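Local coordinates for protein putative acetyl transferase (Pyrococcus furiosus, PDB 1VKC) that is a putative GNAT-type acetyltransferase, probably moving an acyl group from a donor such as acetyl-CoA to an acceptor, at residues L74-T82 / L112-R123. Numbering follows the deposited sequence.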
loop_
_atom_site.group_PDB
_atom_site.type_symbol
_atom_site.label_atom_id
_atom_site.label_comp_id
_atom_site.label_asym_id
_atom_site.label_seq_id
_atom_site.Cartn_x
_atom_site.Cartn_y
_atom_site.Cartn_z
ATOM N N LEU A 74 -3.839 -15.855 -1.288
ATOM C CA LEU A 74 -4.790 -15.237 -2.221
ATOM C C LEU A 74 -5.829 -14.364 -1.525
ATOM O O LEU A 74 -6.378 -13.457 -2.139
ATOM C CB LEU A 74 -5.513 -16.304 -3.036
ATOM C CG LEU A 74 -4.624 -17.251 -3.842
ATOM C CD1 LEU A 74 -5.511 -18.226 -4.593
ATOM C CD2 LEU A 74 -3.727 -16.477 -4.785
ATOM N N GLY A 75 -6.112 -14.643 -0.257
ATOM C CA GLY A 75 -7.116 -13.884 0.466
ATOM C C GLY A 75 -7.403 -14.493 1.809
ATOM O O GLY A 75 -6.942 -15.586 2.104
ATOM N N HIS A 76 -8.183 -13.797 2.624
ATOM C CA HIS A 76 -8.496 -14.307 3.955
ATOM C C HIS A 76 -9.829 -13.778 4.436
ATOM O O HIS A 76 -10.363 -12.792 3.891
ATOM C CB HIS A 76 -7.388 -13.899 4.941
ATOM C CG HIS A 76 -7.377 -12.434 5.242
ATOM N ND1 HIS A 76 -8.076 -11.887 6.295
ATOM C CD2 HIS A 76 -6.796 -11.397 4.598
ATOM C CE1 HIS A 76 -7.915 -10.578 6.292
ATOM N NE2 HIS A 76 -7.158 -10.254 5.263
ATOM N N VAL A 77 -10.356 -14.438 5.465
ATOM C CA VAL A 77 -11.451 -13.911 6.245
ATOM C C VAL A 77 -11.076 -13.973 7.726
ATOM O O VAL A 77 -10.431 -14.930 8.168
ATOM C CB VAL A 77 -12.787 -14.617 5.937
ATOM C CG1 VAL A 77 -12.695 -16.130 6.084
ATOM C CG2 VAL A 77 -13.884 -14.059 6.808
ATOM N N TRP A 78 -11.415 -12.908 8.460
ATOM C CA TRP A 78 -11.139 -12.813 9.902
ATOM C C TRP A 78 -12.475 -12.805 10.625
ATOM O O TRP A 78 -13.264 -11.910 10.427
ATOM C CB TRP A 78 -10.298 -11.541 10.174
ATOM C CG TRP A 78 -9.929 -11.254 11.622
ATOM C CD1 TRP A 78 -10.161 -12.042 12.717
ATOM C CD2 TRP A 78 -9.227 -10.100 12.106
ATOM N NE1 TRP A 78 -9.682 -11.428 13.849
ATOM C CE2 TRP A 78 -9.092 -10.242 13.506
ATOM C CE3 TRP A 78 -8.698 -8.956 11.494
ATOM C CZ2 TRP A 78 -8.452 -9.278 14.311
ATOM C CZ3 TRP A 78 -8.058 -7.990 12.291
ATOM C CH2 TRP A 78 -7.947 -8.159 13.684
ATOM N N ILE A 79 -12.704 -13.827 11.455
ATOM C CA ILE A 79 -13.942 -14.003 12.210
ATOM C C ILE A 79 -13.691 -13.850 13.702
ATOM O O ILE A 79 -12.690 -14.371 14.227
ATOM C CB ILE A 79 -14.516 -15.417 12.000
ATOM C CG1 ILE A 79 -14.511 -15.810 10.535
ATOM C CG2 ILE A 79 -15.940 -15.517 12.592
ATOM C CD1 ILE A 79 -14.510 -17.281 10.342
ATOM N N CYS A 80 -14.619 -13.170 14.373
ATOM C CA CYS A 80 -14.644 -13.036 15.829
ATOM C C CYS A 80 -15.991 -13.490 16.387
ATOM O O CYS A 80 -17.032 -12.922 16.027
ATOM C CB CYS A 80 -14.446 -11.568 16.225
ATOM S SG CYS A 80 -14.298 -11.263 17.993
ATOM N N ILE A 81 -15.967 -14.480 17.281
ATOM C CA ILE A 81 -17.179 -14.920 17.991
ATOM C C ILE A 81 -17.401 -14.006 19.177
ATOM O O ILE A 81 -16.522 -13.859 20.023
ATOM C CB ILE A 81 -17.049 -16.393 18.483
ATOM C CG1 ILE A 81 -16.867 -17.358 17.305
ATOM C CG2 ILE A 81 -18.251 -16.787 19.368
ATOM C CD1 ILE A 81 -18.032 -17.422 16.350
ATOM N N THR A 82 -18.567 -13.372 19.237
ATOM C CA THR A 82 -18.866 -12.428 20.307
ATOM C C THR A 82 -20.359 -12.394 20.571
ATOM O O THR A 82 -21.093 -13.286 20.088
ATOM C CB THR A 82 -18.276 -11.015 19.965
ATOM O OG1 THR A 82 -18.517 -10.108 21.041
ATOM C CG2 THR A 82 -18.991 -10.385 18.774
ATOM N N LEU A 112 -14.635 -17.927 0.781
ATOM C CA LEU A 112 -14.133 -17.587 2.115
ATOM C C LEU A 112 -15.299 -17.281 3.040
ATOM O O LEU A 112 -15.348 -17.761 4.174
ATOM C CB LEU A 112 -13.153 -16.399 2.041
ATOM C CG LEU A 112 -11.725 -16.743 1.562
ATOM C CD1 LEU A 112 -10.963 -15.488 1.144
ATOM C CD2 LEU A 112 -10.957 -17.501 2.646
ATOM N N LEU A 113 -16.256 -16.502 2.553
ATOM C CA LEU A 113 -17.447 -16.177 3.343
ATOM C C LEU A 113 -18.307 -17.413 3.655
ATOM O O LEU A 113 -18.830 -17.545 4.759
ATOM C CB LEU A 113 -18.286 -15.123 2.637
ATOM C CG LEU A 113 -19.464 -14.556 3.459
ATOM C CD1 LEU A 113 -18.983 -14.006 4.766
ATOM C CD2 LEU A 113 -20.204 -13.487 2.693
ATOM N N ARG A 114 -18.462 -18.315 2.691
ATOM C CA ARG A 114 -19.191 -19.568 2.966
ATOM C C ARG A 114 -18.500 -20.347 4.070
ATOM O O ARG A 114 -19.154 -20.881 4.971
ATOM C CB ARG A 114 -19.300 -20.453 1.713
ATOM C CG ARG A 114 -20.321 -20.011 0.747
ATOM C CD ARG A 114 -20.721 -21.120 -0.254
ATOM N NE ARG A 114 -19.587 -21.495 -1.083
ATOM C CZ ARG A 114 -19.255 -20.889 -2.220
ATOM N NH1 ARG A 114 -18.213 -21.286 -2.874
ATOM N NH2 ARG A 114 -19.954 -19.870 -2.678
ATOM N N LYS A 115 -17.174 -20.413 4.016
ATOM C CA LYS A 115 -16.415 -21.143 5.057
ATOM C C LYS A 115 -16.609 -20.509 6.444
ATOM O O LYS A 115 -16.802 -21.203 7.443
ATOM C CB LYS A 115 -14.931 -21.203 4.706
ATOM C CG LYS A 115 -14.194 -22.338 5.389
ATOM N N ALA A 116 -16.555 -19.175 6.487
ATOM C CA ALA A 116 -16.792 -18.422 7.694
ATOM C C ALA A 116 -18.194 -18.669 8.262
ATOM O O ALA A 116 -18.344 -18.906 9.450
ATOM C CB ALA A 116 -16.577 -16.906 7.418
ATOM N N GLU A 117 -19.204 -18.614 7.405
ATOM C CA GLU A 117 -20.581 -18.903 7.802
ATOM C C GLU A 117 -20.725 -20.329 8.354
ATOM O O GLU A 117 -21.379 -20.562 9.390
ATOM C CB GLU A 117 -21.509 -18.671 6.628
ATOM C CG GLU A 117 -21.632 -17.184 6.275
ATOM C CD GLU A 117 -22.612 -16.911 5.150
ATOM O OE1 GLU A 117 -22.525 -15.822 4.529
ATOM O OE2 GLU A 117 -23.484 -17.773 4.892
ATOM N N GLU A 118 -20.071 -21.264 7.687
ATOM C CA GLU A 118 -20.075 -22.662 8.131
ATOM C C GLU A 118 -19.434 -22.813 9.519
ATOM O O GLU A 118 -20.007 -23.474 10.391
ATOM C CB GLU A 118 -19.400 -23.549 7.084
ATOM C CG GLU A 118 -20.266 -23.715 5.837
ATOM C CD GLU A 118 -19.515 -24.217 4.597
ATOM O OE1 GLU A 118 -18.267 -24.362 4.644
ATOM O OE2 GLU A 118 -20.194 -24.458 3.561
ATOM N N TRP A 119 -18.279 -22.174 9.729
ATOM C CA TRP A 119 -17.583 -22.232 10.995
ATOM C C TRP A 119 -18.373 -21.544 12.104
ATOM O O TRP A 119 -18.469 -22.070 13.208
ATOM C CB TRP A 119 -16.193 -21.628 10.879
ATOM C CG TRP A 119 -15.355 -21.762 12.133
ATOM C CD1 TRP A 119 -14.588 -22.838 12.504
ATOM C CD2 TRP A 119 -15.188 -20.784 13.146
ATOM N NE1 TRP A 119 -13.963 -22.582 13.702
ATOM C CE2 TRP A 119 -14.311 -21.323 14.118
ATOM C CE3 TRP A 119 -15.685 -19.488 13.342
ATOM C CZ2 TRP A 119 -13.935 -20.619 15.261
ATOM C CZ3 TRP A 119 -15.313 -18.790 14.478
ATOM C CH2 TRP A 119 -14.439 -19.359 15.424
ATOM N N ALA A 120 -18.936 -20.372 11.801
ATOM C CA ALA A 120 -19.792 -19.664 12.739
ATOM C C ALA A 120 -20.936 -20.581 13.257
ATOM O O ALA A 120 -21.183 -20.661 14.458
ATOM C CB ALA A 120 -20.357 -18.361 12.068
ATOM N N LYS A 121 -21.592 -21.279 12.344
ATOM C CA LYS A 121 -22.666 -22.201 12.696
ATOM C C LYS A 121 -22.162 -23.293 13.667
ATOM O O LYS A 121 -22.840 -23.609 14.646
ATOM C CB LYS A 121 -23.260 -22.835 11.432
ATOM C CG LYS A 121 -24.714 -23.299 11.572
ATOM C CD LYS A 121 -25.359 -23.457 10.186
ATOM C CE LYS A 121 -26.798 -23.956 10.271
ATOM N NZ LYS A 121 -27.383 -24.202 8.918
ATOM N N GLU A 122 -20.983 -23.854 13.382
ATOM C CA GLU A 122 -20.348 -24.888 14.253
ATOM C C GLU A 122 -20.135 -24.407 15.653
ATOM O O GLU A 122 -20.198 -25.191 16.596
ATOM C CB GLU A 122 -18.967 -25.270 13.733
ATOM C CG GLU A 122 -18.944 -26.002 12.426
ATOM C CD GLU A 122 -17.529 -26.251 11.940
ATOM O OE1 GLU A 122 -17.391 -26.575 10.746
ATOM O OE2 GLU A 122 -16.563 -26.125 12.742
ATOM N N ARG A 123 -19.817 -23.114 15.788
ATOM C CA ARG A 123 -19.560 -22.502 17.100
ATOM C C ARG A 123 -20.834 -22.129 17.840
ATOM O O ARG A 123 -20.771 -21.696 18.975
ATOM C CB ARG A 123 -18.675 -21.245 16.958
ATOM C CG ARG A 123 -17.299 -21.492 16.396
ATOM C CD ARG A 123 -16.307 -22.082 17.397
ATOM N NE ARG A 123 -16.520 -23.502 17.608
ATOM C CZ ARG A 123 -15.758 -24.270 18.395
ATOM N NH1 ARG A 123 -16.034 -25.567 18.517
ATOM N NH2 ARG A 123 -14.718 -23.754 19.048
#
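Helix-on-sheet packing of the GNAT acetyltransferase fold brings Val-77, Ile-79 and Ile-81 of strand 74-82 down onto Leu-112, Ala-116 and Trp-119 of helix 112-122. The two axes approach to 8.5 Å and run nearly parallel, 27° apart, so every second strand residue meets about one further helical turn. At the start Leu-112 slides past Val-77 and lays CD1 against the strand backbone, 3.6 Å from His-76 N. Leu-74 and Gly-75 both face Ala-66 in a classic beta bulge, and Gly-75 lies under the same methyl, where a beta carbon would be tight. Val-77 splits its branches: CG1 lies near the Leu-112 carbonyl, and CG2, anti to the backbone N, reaches the Ala-116 methyl. Ile-79 folds its CD1 over that methyl, 3.6 Å from Ala-116 CB. In this fold the helix follows strand 90-99, the neighbour of 73-83 in the sheet, and covers one face of it; on the other face Trp-78 joins Phe-52, Phe-63 and Tyr-95. Trp-119 points CG anti to its own nitrogen (chi1 -175°), which carries the six-membered end of the indole to the strand. There Ile-79 CG2 touches Trp-119 CZ3 at 3.8 Å, and Ile-81 CG1 meets the same carbon at 3.5 Å, both obliquely. Arg-123 CG sits 3.5 Å above one indole face, toward the rim, while Arg-123 CB closes on Ile-81 CD1 at 3.9 Å. A serine in place of Trp-119 would probably leave a gap beneath both isoleucines and deprive Arg-123 of the ring its chain leans on.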